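Long-range contacts in putative sugar binding protein (Bacteroides vulgatus ATCC 8482, PDB 3KEZ), which probably binds sugars or related nutrients at the bacterial outer membrane as a SusD-family protein, and carries a bound calcium ion: residues A[33-38]-A[257-262]; A[264-269]-A[327-332]. All coordinates share one frame; numbering follows the deposited sequence.

Contact 1: A[33-38]-A[257-262]; sequences TMQSSD and FEIVNL. With CA (calcium ion), chain C.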
ATOM      1  N   THR A  33      -4.099 -11.870  10.515  1.00 13.79           N
ATOM      2  CA  THR A  33      -3.335 -12.313   9.331  1.00 13.69           C
ATOM      3  C   THR A  33      -2.633 -11.157   8.604  1.00 14.58           C
ATOM      4  O   THR A  33      -1.451 -11.266   8.233  1.00 10.68           O
ATOM      5  CB  THR A  33      -4.252 -13.113   8.337  1.00 14.36           C
ATOM      6  OG1 THR A  33      -4.838 -14.221   9.038  1.00 14.93           O
ATOM      7  CG2 THR A  33      -3.480 -13.612   7.100  1.00 14.33           C
HETATM    8  N   MSE A  34      -3.353 -10.052   8.421  1.00  9.96           N
HETATM    9  CA  MSE A  34      -2.797  -8.871   7.767  1.00 11.57           C
HETATM   10  C   MSE A  34      -1.630  -8.277   8.521  1.00 11.70           C
HETATM   11  O   MSE A  34      -0.792  -7.628   7.901  1.00 10.90           O
HETATM   12  CB  MSE A  34      -3.877  -7.774   7.625  1.00 12.13           C
HETATM   13  CG  MSE A  34      -5.014  -8.193   6.716  1.00 13.24           C
HETATM   14 SE   MSE A  34      -6.472  -6.970   6.650  0.75  3.07          SE
HETATM   15  CE  MSE A  34      -5.620  -5.700   5.580  1.00 12.30           C
ATOM     16  N   GLN A  35      -1.624  -8.424   9.858  1.00 11.43           N
ATOM     17  CA  GLN A  35      -0.526  -7.966  10.727  1.00 12.77           C
ATOM     18  C   GLN A  35       0.811  -8.682  10.558  1.00 12.76           C
ATOM     19  O   GLN A  35       1.838  -8.173  11.029  1.00 13.27           O
ATOM     20  CB  GLN A  35      -0.918  -8.061  12.219  1.00 15.27           C
ATOM     21  CG  GLN A  35      -1.776  -6.922  12.649  1.00 16.96           C
ATOM     22  CD  GLN A  35      -2.626  -7.240  13.831  1.00 27.97           C
ATOM     23  OE1 GLN A  35      -2.223  -8.017  14.727  1.00 25.55           O
ATOM     24  NE2 GLN A  35      -3.818  -6.616  13.872  1.00 29.72           N
ATOM     25  N   SER A  36       0.820  -9.839   9.908  1.00 12.28           N
ATOM     26  CA  SER A  36       2.065 -10.609   9.753  1.00 11.21           C
ATOM     27  C   SER A  36       3.115  -9.813   9.006  1.00 10.71           C
ATOM     28  O   SER A  36       2.789  -9.048   8.095  1.00 10.37           O
ATOM     29  CB  SER A  36       1.780 -11.919   8.959  1.00  9.96           C
ATOM     30  OG  SER A  36       2.963 -12.626   8.651  1.00 12.46           O
ATOM     31  N   SER A  37       4.381 -10.034   9.335  1.00  9.41           N
ATOM     32  CA  SER A  37       5.464  -9.439   8.561  1.00  9.28           C
ATOM     33  C   SER A  37       5.505 -10.014   7.125  1.00 12.00           C
ATOM     34  O   SER A  37       6.093  -9.426   6.235  1.00 11.18           O
ATOM     35  CB  SER A  37       6.808  -9.612   9.263  1.00  9.18           C
ATOM     36  OG  SER A  37       7.116 -10.995   9.368  1.00 11.97           O
ATOM     37  N   ASP A  38       4.861 -11.156   6.905  1.00  9.38           N
ATOM     38  CA  ASP A  38       4.698 -11.671   5.555  1.00 10.34           C
ATOM     39  C   ASP A  38       3.550 -10.990   4.820  1.00  9.95           C
ATOM     40  O   ASP A  38       3.397 -11.192   3.619  1.00 12.20           O
ATOM     41  CB  ASP A  38       4.478 -13.196   5.570  1.00 11.61           C
ATOM     42  CG  ASP A  38       5.777 -13.979   5.790  1.00 16.29           C
ATOM     43  OD1 ASP A  38       6.870 -13.388   5.734  1.00 15.67           O
ATOM     44  OD2 ASP A  38       5.698 -15.189   6.035  1.00 18.38           O
ATOM     45  N   PHE A 257      -6.230   4.032   7.717  1.00 12.99           N
ATOM     46  CA  PHE A 257      -6.182   2.616   8.055  1.00 14.49           C
ATOM     47  C   PHE A 257      -4.796   2.276   8.549  1.00 14.35           C
ATOM     48  O   PHE A 257      -3.798   2.439   7.828  1.00 11.69           O
ATOM     49  CB  PHE A 257      -6.584   1.740   6.874  1.00 14.52           C
ATOM     50  CG  PHE A 257      -6.493   0.239   7.143  1.00 13.82           C
ATOM     51  CD1 PHE A 257      -6.944  -0.309   8.340  1.00 14.31           C
ATOM     52  CD2 PHE A 257      -6.038  -0.619   6.159  1.00 19.50           C
ATOM     53  CE1 PHE A 257      -6.899  -1.660   8.568  1.00 15.63           C
ATOM     54  CE2 PHE A 257      -5.979  -1.994   6.379  1.00 28.22           C
ATOM     55  CZ  PHE A 257      -6.423  -2.516   7.600  1.00 18.43           C
ATOM     56  N   GLU A 258      -4.769   1.803   9.795  1.00 11.65           N
ATOM     57  CA  GLU A 258      -3.556   1.525  10.549  1.00 13.57           C
ATOM     58  C   GLU A 258      -3.505   0.014  10.852  1.00 13.33           C
ATOM     59  O   GLU A 258      -4.509  -0.561  11.277  1.00 13.23           O
ATOM     60  CB  GLU A 258      -3.578   2.359  11.847  1.00 17.13           C
ATOM     61  CG  GLU A 258      -2.296   2.276  12.666  1.00 16.31           C
ATOM     62  CD  GLU A 258      -2.215   3.279  13.810  1.00 21.54           C
ATOM     63  OE1 GLU A 258      -3.239   3.627  14.431  1.00 21.21           O
ATOM     64  OE2 GLU A 258      -1.098   3.688  14.103  1.00 12.83           O
ATOM     65  N   ILE A 259      -2.380  -0.642  10.533  1.00 11.37           N
ATOM     66  CA  ILE A 259      -2.094  -1.961  11.069  1.00 13.07           C
ATOM     67  C   ILE A 259      -1.538  -1.733  12.474  1.00 15.40           C
ATOM     68  O   ILE A 259      -0.517  -1.025  12.646  1.00 13.42           O
ATOM     69  CB  ILE A 259      -1.077  -2.788  10.226  1.00 12.01           C
ATOM     70  CG1 ILE A 259      -1.542  -2.967   8.763  1.00 15.60           C
ATOM     71  CG2 ILE A 259      -0.772  -4.128  10.900  1.00 15.70           C
ATOM     72  CD1 ILE A 259      -2.901  -3.689   8.576  1.00 12.39           C
ATOM     73  N   VAL A 260      -2.225  -2.306  13.470  1.00 13.80           N
ATOM     74  CA  VAL A 260      -1.844  -2.203  14.881  1.00 13.23           C
ATOM     75  C   VAL A 260      -1.023  -3.427  15.304  1.00 13.59           C
ATOM     76  O   VAL A 260      -1.510  -4.563  15.263  1.00 12.12           O
ATOM     77  CB  VAL A 260      -3.074  -2.063  15.793  1.00 14.59           C
ATOM     78  CG1 VAL A 260      -2.657  -2.017  17.275  1.00 17.09           C
ATOM     79  CG2 VAL A 260      -3.861  -0.782  15.419  1.00 15.60           C
ATOM     80  N   ASN A 261       0.226  -3.177  15.654  1.00 10.44           N
ATOM     81  CA  ASN A 261       1.146  -4.179  16.195  1.00 13.58           C
ATOM     82  C   ASN A 261       1.400  -3.888  17.680  1.00 15.95           C
ATOM     83  O   ASN A 261       1.583  -2.729  18.077  1.00 16.40           O
ATOM     84  CB  ASN A 261       2.467  -4.130  15.396  1.00 11.98           C
ATOM     85  CG  ASN A 261       2.299  -4.637  13.966  1.00 15.83           C
ATOM     86  OD1 ASN A 261       1.580  -5.608  13.739  1.00 14.19           O
ATOM     87  ND2 ASN A 261       2.947  -3.969  12.990  1.00  8.63           N
ATOM     88  N   LEU A 262       1.420  -4.925  18.509  1.00 22.09           N
ATOM     89  CA  LEU A 262       1.551  -4.727  19.980  1.00 23.59           C
ATOM     90  C   LEU A 262       2.693  -5.533  20.581  1.00 25.56           C
ATOM     91  O   LEU A 262       3.005  -6.609  20.091  1.00 26.96           O
ATOM     92  CB  LEU A 262       0.238  -5.093  20.673  1.00 22.74           C
ATOM     93  CG  LEU A 262      -1.010  -4.327  20.217  1.00 18.63           C
ATOM     94  CD1 LEU A 262      -2.236  -4.979  20.799  1.00 17.70           C
ATOM     95  CD2 LEU A 262      -0.917  -2.816  20.605  1.00 17.24           C
TER
HETATM   96 CA    CA C 501       2.562  -0.517  17.961  1.00 31.50          CA
HETATM   97  O   HOH W   1       0.644   0.302  19.505  1.00 14.45           O

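Contact 2: A[264-269]-A[327-332]; sequences TDSPGK and ITDANI. With CA (calcium ion), chain C.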
ATOM      1  N   THR A 264       2.582  -7.385  22.918  1.00 26.19           N
ATOM      2  CA  THR A 264       2.004  -8.680  23.275  1.00 27.80           C
ATOM      3  C   THR A 264       1.359  -9.378  22.084  1.00 27.30           C
ATOM      4  O   THR A 264       0.673 -10.380  22.222  1.00 26.68           O
ATOM      5  CB  THR A 264       0.961  -8.493  24.405  1.00 29.14           C
ATOM      6  OG1 THR A 264       0.002  -7.509  23.999  1.00 33.42           O
ATOM      7  CG2 THR A 264       1.665  -8.046  25.699  1.00 30.90           C
ATOM      8  N   ASP A 265       1.606  -8.844  20.901  1.00 29.95           N
ATOM      9  CA  ASP A 265       1.039  -9.365  19.676  1.00 27.20           C
ATOM     10  C   ASP A 265       1.916  -8.870  18.535  1.00 24.46           C
ATOM     11  O   ASP A 265       1.502  -8.005  17.756  1.00 26.65           O
ATOM     12  CB  ASP A 265      -0.362  -8.829  19.512  1.00 28.54           C
ATOM     13  CG  ASP A 265      -1.031  -9.337  18.248  1.00 32.44           C
ATOM     14  OD1 ASP A 265      -0.784 -10.511  17.866  1.00 33.11           O
ATOM     15  OD2 ASP A 265      -1.816  -8.558  17.665  1.00 35.57           O
ATOM     16  N   SER A 266       3.141  -9.393  18.480  1.00 19.01           N
ATOM     17  CA  SER A 266       4.213  -8.798  17.700  1.00 15.56           C
ATOM     18  C   SER A 266       4.412  -9.476  16.343  1.00 14.98           C
ATOM     19  O   SER A 266       4.364 -10.709  16.253  1.00 13.34           O
ATOM     20  CB  SER A 266       5.526  -8.824  18.489  1.00 15.28           C
ATOM     21  OG  SER A 266       6.593  -8.417  17.667  1.00 15.46           O
ATOM     22  N   PRO A 267       4.647  -8.670  15.286  1.00 13.42           N
ATOM     23  CA  PRO A 267       4.961  -9.242  13.986  1.00 13.15           C
ATOM     24  C   PRO A 267       6.374  -9.768  13.870  1.00 13.49           C
ATOM     25  O   PRO A 267       6.693 -10.420  12.877  1.00 15.29           O
ATOM     26  CB  PRO A 267       4.752  -8.064  13.019  1.00 11.74           C
ATOM     27  CG  PRO A 267       5.069  -6.880  13.842  1.00 17.87           C
ATOM     28  CD  PRO A 267       4.445  -7.214  15.184  1.00 12.64           C
ATOM     29  N   GLY A 268       7.221  -9.485  14.845  1.00 14.40           N
ATOM     30  CA  GLY A 268       8.601  -9.980  14.826  1.00 15.79           C
ATOM     31  C   GLY A 268       9.562  -9.085  14.062  1.00 11.93           C
ATOM     32  O   GLY A 268       9.190  -8.045  13.500  1.00 10.17           O
ATOM     33  N   LYS A 269      10.811  -9.525  14.013  1.00 13.71           N
ATOM     34  CA  LYS A 269      11.918  -8.706  13.495  1.00 10.15           C
ATOM     35  C   LYS A 269      11.944  -8.514  11.968  1.00 11.27           C
ATOM     36  O   LYS A 269      12.763  -7.736  11.458  1.00 11.14           O
ATOM     37  CB  LYS A 269      13.245  -9.255  14.004  1.00 13.97           C
ATOM     38  CG  LYS A 269      13.496  -9.018  15.506  1.00 15.07           C
ATOM     39  CD  LYS A 269      14.797  -9.701  15.963  1.00 15.95           C
ATOM     40  CE  LYS A 269      15.029  -9.527  17.469  1.00 21.74           C
ATOM     41  NZ  LYS A 269      16.309 -10.151  17.920  1.00 24.89           N
ATOM     42  N   ILE A 327      10.948  -1.049  18.460  1.00 12.13           N
ATOM     43  CA  ILE A 327      10.705  -0.711  17.034  1.00 11.79           C
ATOM     44  C   ILE A 327      10.027  -1.872  16.289  1.00 13.48           C
ATOM     45  O   ILE A 327       9.307  -1.663  15.307  1.00 12.50           O
ATOM     46  CB  ILE A 327      11.985  -0.309  16.288  1.00 13.54           C
ATOM     47  CG1 ILE A 327      13.083  -1.380  16.415  1.00 17.70           C
ATOM     48  CG2 ILE A 327      12.472   1.063  16.776  1.00 16.65           C
ATOM     49  CD1 ILE A 327      14.279  -1.152  15.501  1.00 10.66           C
ATOM     50  N   THR A 328      10.262  -3.103  16.730  1.00  8.87           N
ATOM     51  CA  THR A 328       9.603  -4.234  16.122  1.00 11.87           C
ATOM     52  C   THR A 328       8.072  -4.082  16.012  1.00 12.66           C
ATOM     53  O   THR A 328       7.456  -4.550  15.049  1.00 12.10           O
ATOM     54  CB  THR A 328       9.918  -5.519  16.902  1.00 13.61           C
ATOM     55  OG1 THR A 328      11.315  -5.811  16.775  1.00 18.60           O
ATOM     56  CG2 THR A 328       9.115  -6.657  16.374  1.00 14.96           C
ATOM     57  N   ASP A 329       7.462  -3.421  16.993  1.00 11.35           N
ATOM     58  CA  ASP A 329       6.025  -3.381  17.087  1.00  9.74           C
ATOM     59  C   ASP A 329       5.426  -2.063  16.628  1.00 10.81           C
ATOM     60  O   ASP A 329       4.255  -1.785  16.910  1.00 12.56           O
ATOM     61  CB  ASP A 329       5.616  -3.740  18.501  1.00 11.84           C
ATOM     62  CG  ASP A 329       6.074  -5.125  18.872  1.00 17.97           C
ATOM     63  OD1 ASP A 329       5.944  -6.017  17.999  1.00 15.44           O
ATOM     64  OD2 ASP A 329       6.596  -5.312  19.994  1.00 12.15           O
ATOM     65  N   ALA A 330       6.189  -1.295  15.838  1.00 10.34           N
ATOM     66  CA  ALA A 330       5.666  -0.094  15.208  1.00  9.76           C
ATOM     67  C   ALA A 330       4.475  -0.463  14.354  1.00 10.43           C
ATOM     68  O   ALA A 330       4.490  -1.489  13.632  1.00  9.70           O
ATOM     69  CB  ALA A 330       6.731   0.592  14.361  1.00  8.29           C
ATOM     70  N   ASN A 331       3.447   0.379  14.443  1.00 12.02           N
ATOM     71  CA  ASN A 331       2.267   0.285  13.600  1.00 10.44           C
ATOM     72  C   ASN A 331       2.617   0.669  12.179  1.00 11.20           C
ATOM     73  O   ASN A 331       3.611   1.355  11.948  1.00 11.20           O
ATOM     74  CB  ASN A 331       1.144   1.202  14.131  1.00 10.90           C
ATOM     75  CG  ASN A 331       0.583   0.748  15.510  1.00 14.64           C
ATOM     76  OD1 ASN A 331       0.973  -0.296  16.025  1.00 12.19           O
ATOM     77  ND2 ASN A 331      -0.351   1.537  16.089  1.00 11.50           N
ATOM     78  N   ILE A 332       1.798   0.195  11.247  1.00 11.31           N
ATOM     79  CA  ILE A 332       1.931   0.465   9.829  1.00  9.42           C
ATOM     80  C   ILE A 332       0.865   1.470   9.375  1.00 10.19           C
ATOM     81  O   ILE A 332      -0.321   1.190   9.459  1.00 13.55           O
ATOM     82  CB  ILE A 332       1.771  -0.834   9.003  1.00  9.80           C
ATOM     83  CG1 ILE A 332       2.542  -1.984   9.672  1.00 13.47           C
ATOM     84  CG2 ILE A 332       2.188  -0.551   7.538  1.00 10.88           C
ATOM     85  CD1 ILE A 332       4.103  -1.867   9.675  1.00  8.59           C
TER
HETATM   86 CA    CA C 501       2.562  -0.517  17.961  1.00 31.50          CA
HETATM   87  O   HOH W   1       0.644   0.302  19.505  1.00 14.45           O

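Contact 1: A[33-38]-A[257-262]
With CG anti to its carbonyl carbon (chi1 -64°), the side chain of Met34, selenomethionine in this crystal, leaves helix 20-34 toward strand 255-259; a bend at chi3 (75°) then turns CE to Phe257, whose own CG stands anti to its backbone N (chi1 177°). The SusD-family fold is largely helical, and this contact joins its N-terminal helix to one strand of a short antiparallel pair, the other being 332-336. The Met34 methyl lies in the plane of the Phe257 ring, at its edge, with CE 3.8 Å from CE2 and 3.9 Å from CZ. The two side chains cross obliquely, and Met125 of helix 109-134 touches both, so the meeting point belongs to the hydrophobic interior. Further along the strand, Ile259 spreads its branches over successive residues of the other segment: CD1 comes within 4.3 Å of Met34 CB, while CG2 packs at 3.4 Å against Gln35 CG. Gln35 runs extended beyond CG and lays its terminal group alongside the backbone just after the strand, where Gln35 CD is 3.2 Å from Val260 O. Val260 takes part through this carbonyl, since its CB points away from segment 33-38. Beyond the strand, Asn261 has its polar parts at separate work. Its side chain sits beside Gln35, and ND2 is held by a hydrogen bond to Ser41 OG, which ties the residue to the loop that leads into helix 43-50. The backbone carbonyl belongs instead to the metal site, which Asp329, Asn331, Gln322, Glu325 and a water complete. Packing against segment 33-38 thus adjoins a metal ligand directly: Asn261 OD1 is 3.8 Å from Gln35 CG, and Asn261 O binds the calcium at 2.4 Å.

Contact 2: A[264-269]-A[327-332]
Asp329 is a calcium ligand that offers its backbone rather than its carboxylate: O binds the ion at 2.4 Å, while the side chain, CG set beside the backbone N (chi1 -61°), turns to Ser266. There OD1 accepts a hydrogen bond from Ser266 OG, modelled as very short, though the position of OD1 is less certain than most. OG itself stands anti to its own backbone N (chi1 172°) and takes a second bond, from Gly268 N at 3.1 Å, which makes an ST turn. One hydroxyl thus bonds within its own loop and also reaches the metal-binding loop of this SusD-family protein. Gly268 has a positive phi, and a side chain at these backbone angles would collide with the carbonyl oxygen of Pro267. Thr328 fits into the curve of the turn: its CG2 touches Gly268 O at 3.2 Å and Ser266 OG at 3.3 Å. Pro267 runs obliquely across Asp329, with Pro267 CG 3.5 Å from Thr328 O. Just beyond, Ser271 OG lies within hydrogen-bonding distance of both Thr328 O and Gly268 O, and its single proton can serve them only in turn or shared. Two residues after Asp329, Asn331 uses its side chain for the metal, OD1 lying 2.5 Å from the calcium.

Along the chain the two contacts come in series: 33-38 with 257-262 is complete before 264-269 meets 327-332. Their centres are nonetheless only 8 Å apart, on the same side of the chain's centre. Strands 255-259 and 332-336, an antiparallel pair, connect them; Ile259 N probably donates to Ile332 O (3.0 Å), and just off the strand Asn261 ND2 probably donates to Ala330 O (3.0 Å). Contact 1 supplies one ligand of the calcium and contact 2 supplies two, with the same water bound beside them. The metal site thereby joins chain parts remote in sequence, consistent with a structural role for the ion.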